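PDB 4YAG: C alpha-dehydrogenase from Sphingobium sp. SYK-6, which binds NADH and, as a short-chain dehydrogenase/reductase, probably oxidises alcohols with NAD(+) in the lignin beta-aryl ether cleavage pathway. Local coordinates for residues 108-113 / 200-205. Sequence-based numbering, arbitrary orientation.
With NAI (1,4-dihydronicotinamide adenine dinucleotide), chain C.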
loop_
_atom_site.group_PDB
_atom_site.type_symbol
_atom_site.label_atom_id
_atom_site.label_comp_id
_atom_site.label_asym_id
_atom_site.label_seq_id
_atom_site.Cartn_x
_atom_site.Cartn_y
_atom_site.Cartn_z
ATOM N N TRP A 108 -3.083 11.179 5.326
ATOM C CA TRP A 108 -2.933 9.750 5.035
ATOM C C TRP A 108 -4.162 9.194 4.326
ATOM O O TRP A 108 -4.053 8.515 3.315
ATOM C CB TRP A 108 -2.706 8.965 6.327
ATOM C CG TRP A 108 -1.250 8.888 6.704
ATOM C CD1 TRP A 108 -0.629 9.533 7.726
ATOM C CD2 TRP A 108 -0.249 8.126 6.036
ATOM N NE1 TRP A 108 0.712 9.207 7.738
ATOM C CE2 TRP A 108 0.963 8.344 6.706
ATOM C CE3 TRP A 108 -0.265 7.264 4.941
ATOM C CZ2 TRP A 108 2.151 7.743 6.295
ATOM C CZ3 TRP A 108 0.902 6.682 4.539
ATOM C CH2 TRP A 108 2.092 6.919 5.215
ATOM N N ASP A 109 -5.331 9.510 4.857
ATOM C CA ASP A 109 -6.560 8.996 4.285
ATOM C C ASP A 109 -6.760 9.493 2.858
ATOM O O ASP A 109 -7.149 8.731 1.992
ATOM C CB ASP A 109 -7.739 9.346 5.176
ATOM C CG ASP A 109 -7.744 8.553 6.481
ATOM O OD1 ASP A 109 -7.054 7.512 6.558
ATOM O OD2 ASP A 109 -8.463 8.960 7.412
ATOM N N TYR A 110 -6.485 10.767 2.633
ATOM C CA TYR A 110 -6.545 11.342 1.287
ATOM C C TYR A 110 -5.589 10.660 0.331
ATOM O O TYR A 110 -5.961 10.211 -0.756
ATOM C CB TYR A 110 -6.172 12.803 1.406
ATOM C CG TYR A 110 -5.844 13.566 0.131
ATOM C CD1 TYR A 110 -6.640 13.478 -0.994
ATOM C CD2 TYR A 110 -4.755 14.421 0.097
ATOM C CE1 TYR A 110 -6.340 14.207 -2.119
ATOM C CE2 TYR A 110 -4.459 15.159 -1.015
ATOM C CZ TYR A 110 -5.252 15.054 -2.120
ATOM O OH TYR A 110 -4.948 15.827 -3.224
ATOM N N GLY A 111 -4.324 10.573 0.715
ATOM C CA GLY A 111 -3.347 10.026 -0.189
ATOM C C GLY A 111 -3.587 8.564 -0.526
ATOM O O GLY A 111 -3.358 8.118 -1.667
ATOM N N LEU A 112 -4.021 7.793 0.466
ATOM C CA LEU A 112 -4.327 6.394 0.218
ATOM C C LEU A 112 -5.617 6.219 -0.569
ATOM O O LEU A 112 -5.716 5.331 -1.437
ATOM C CB LEU A 112 -4.345 5.584 1.515
ATOM C CG LEU A 112 -2.976 5.392 2.178
ATOM C CD1 LEU A 112 -3.157 4.843 3.598
ATOM C CD2 LEU A 112 -2.071 4.496 1.362
ATOM N N ALA A 113 -6.594 7.084 -0.306
ATOM C CA ALA A 113 -7.885 6.981 -0.997
ATOM C C ALA A 113 -7.700 7.188 -2.475
ATOM O O ALA A 113 -8.247 6.443 -3.258
ATOM C CB ALA A 113 -8.907 7.971 -0.469
ATOM N N GLN A 200 -6.072 21.771 -5.338
ATOM C CA GLN A 200 -7.405 22.003 -5.908
ATOM C C GLN A 200 -8.189 20.707 -6.101
ATOM O O GLN A 200 -9.420 20.719 -6.194
ATOM C CB GLN A 200 -7.313 22.618 -7.306
ATOM C CG GLN A 200 -6.882 24.029 -7.425
ATOM C CD GLN A 200 -7.132 24.516 -8.847
ATOM O OE1 GLN A 200 -8.282 24.647 -9.281
ATOM N NE2 GLN A 200 -6.064 24.723 -9.593
ATOM N N ASN A 201 -7.475 19.599 -6.237
ATOM C CA ASN A 201 -8.090 18.333 -6.609
ATOM C C ASN A 201 -8.465 17.500 -5.393
ATOM O O ASN A 201 -9.190 16.522 -5.522
ATOM C CB ASN A 201 -7.165 17.508 -7.514
ATOM C CG ASN A 201 -6.807 18.243 -8.788
ATOM O OD1 ASN A 201 -7.509 19.177 -9.176
ATOM N ND2 ASN A 201 -5.723 17.817 -9.457
ATOM N N ARG A 202 -7.977 17.895 -4.223
ATOM C CA ARG A 202 -8.275 17.161 -2.992
ATOM C C ARG A 202 -9.782 17.169 -2.747
ATOM O O ARG A 202 -10.389 18.240 -2.703
ATOM C CB ARG A 202 -7.581 17.836 -1.811
ATOM C CG ARG A 202 -7.794 17.139 -0.472
ATOM C CD ARG A 202 -7.203 17.936 0.694
ATOM N NE ARG A 202 -5.748 17.828 0.802
ATOM C CZ ARG A 202 -5.076 17.200 1.777
ATOM N NH1 ARG A 202 -5.694 16.567 2.769
ATOM N NH2 ARG A 202 -3.750 17.196 1.745
ATOM N N PRO A 203 -10.400 15.983 -2.602
ATOM C CA PRO A 203 -11.843 16.022 -2.347
ATOM C C PRO A 203 -12.190 16.768 -1.063
ATOM O O PRO A 203 -11.411 16.798 -0.110
ATOM C CB PRO A 203 -12.227 14.547 -2.244
ATOM C CG PRO A 203 -11.184 13.824 -3.066
ATOM C CD PRO A 203 -9.913 14.611 -2.835
ATOM N N GLU A 204 -13.366 17.382 -1.053
ATOM C CA GLU A 204 -13.768 18.240 0.052
ATOM C C GLU A 204 -13.627 17.579 1.423
ATOM O O GLU A 204 -13.219 18.212 2.397
ATOM C CB GLU A 204 -15.216 18.708 -0.155
ATOM C CG GLU A 204 -15.714 19.682 0.916
ATOM C CD GLU A 204 -14.957 21.000 0.907
ATOM O OE1 GLU A 204 -14.502 21.425 -0.182
ATOM O OE2 GLU A 204 -14.812 21.605 1.993
ATOM N N ARG A 205 -13.952 16.297 1.506
ATOM C CA ARG A 205 -14.018 15.645 2.808
ATOM C C ARG A 205 -12.644 15.471 3.445
ATOM O O ARG A 205 -12.553 15.200 4.648
ATOM C CB ARG A 205 -14.712 14.293 2.702
ATOM C CG ARG A 205 -13.943 13.260 1.934
ATOM C CD ARG A 205 -14.833 12.060 1.701
ATOM N NE ARG A 205 -14.143 10.901 1.146
ATOM C CZ ARG A 205 -13.809 10.760 -0.137
ATOM N NH1 ARG A 205 -14.074 11.725 -1.013
ATOM N NH2 ARG A 205 -13.226 9.648 -0.549
HETATM P PA NAI C . -2.505 15.700 -13.654
HETATM O O1A NAI C . -2.970 16.422 -12.421
HETATM O O2A NAI C . -2.122 16.554 -14.847
HETATM O O5B NAI C . -3.586 14.656 -14.115
HETATM C C5B NAI C . -4.315 13.946 -13.155
HETATM C C4B NAI C . -5.756 14.173 -13.384
HETATM O O4B NAI C . -6.414 13.286 -12.422
HETATM C C3B NAI C . -6.249 15.535 -13.169
HETATM O O3B NAI C . -7.015 16.023 -14.290
HETATM C C2B NAI C . -7.024 15.459 -11.947
HETATM O O2B NAI C . -8.096 16.410 -11.876
HETATM C C1B NAI C . -7.478 14.071 -11.874
HETATM N N9A NAI C . -7.802 13.632 -10.542
HETATM C C8A NAI C . -7.125 13.886 -9.367
HETATM N N7A NAI C . -7.779 13.346 -8.330
HETATM C C5A NAI C . -8.898 12.708 -8.799
HETATM C C6A NAI C . -9.950 11.984 -8.236
HETATM N N6A NAI C . -10.031 11.841 -6.844
HETATM N N1A NAI C . -10.926 11.472 -9.030
HETATM C C2A NAI C . -10.884 11.663 -10.369
HETATM N N3A NAI C . -9.899 12.354 -10.962
HETATM C C4A NAI C . -8.910 12.887 -10.210
HETATM O O3 NAI C . -1.235 14.891 -13.156
HETATM P PN NAI C . -0.472 13.619 -13.787
HETATM O O1N NAI C . -0.828 13.381 -15.248
HETATM O O2N NAI C . 0.991 13.897 -13.547
HETATM O O5D NAI C . -0.990 12.397 -12.879
HETATM C C5D NAI C . -1.370 11.139 -13.441
HETATM C C4D NAI C . -0.766 10.034 -12.653
HETATM O O4D NAI C . 0.681 10.008 -12.932
HETATM C C3D NAI C . -0.908 10.170 -11.200
HETATM O O3D NAI C . -1.322 8.904 -10.648
HETATM C C2D NAI C . 0.418 10.538 -10.709
HETATM O O2D NAI C . 0.608 10.104 -9.357
HETATM C C1D NAI C . 1.326 9.854 -11.611
HETATM N N1N NAI C . 2.662 10.299 -11.757
HETATM C C2N NAI C . 3.009 11.494 -12.339
HETATM C C3N NAI C . 4.346 11.832 -12.468
HETATM C C7N NAI C . 4.750 13.121 -13.099
HETATM O O7N NAI C . 5.936 13.516 -13.097
HETATM N N7N NAI C . 3.716 13.872 -13.807
HETATM C C4N NAI C . 5.354 10.989 -12.031
HETATM C C5N NAI C . 4.990 9.766 -11.497
HETATM C C6N NAI C . 3.667 9.426 -11.375
#
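The Arg-202 chain runs across one side of the Tyr-110 ring, CG over its centre and the guanidinium set with its own face against CD2. In this Rossmann-fold short-chain dehydrogenase the pair joins helix 105-133 to residues 200-205, where helix 198-201 ends, a worked example of an arginine whose charge is paired elsewhere while its flat surface packs on an aromatic. Arg-202 CG makes a CH-pi contact, 3.6 Å from the Tyr-110 ring centroid and 12° off its normal. A bend at chi3 (-77°) carries the guanidinium to the ring's CD2/CE2 side, bringing Arg-202 CZ to 3.3 Å from Tyr-110 CD2, the planes 36° apart. Salt bridges from Arg-202 NE to Glu-216 and from its NH2 to Asp-107, with a hydrogen bond from NH1 to the Phe-206 carbonyl, fix the guanidinium's rotation. A leucine in place of Tyr-110 would probably leave Arg-202 without the flat surface beneath its chain and open a gap beside Pro-203. Preceding the arginine, Asn-201 faces the cofactor, its ND2 3.7 Å from C2B of NADH, while OD1 accepts a hydrogen bond from Arg-38. Pro-203, which also touches NADH-binding Asp-64, meets the tyrosine obliquely, CD lying 3.7 Å from Tyr-110 CE1.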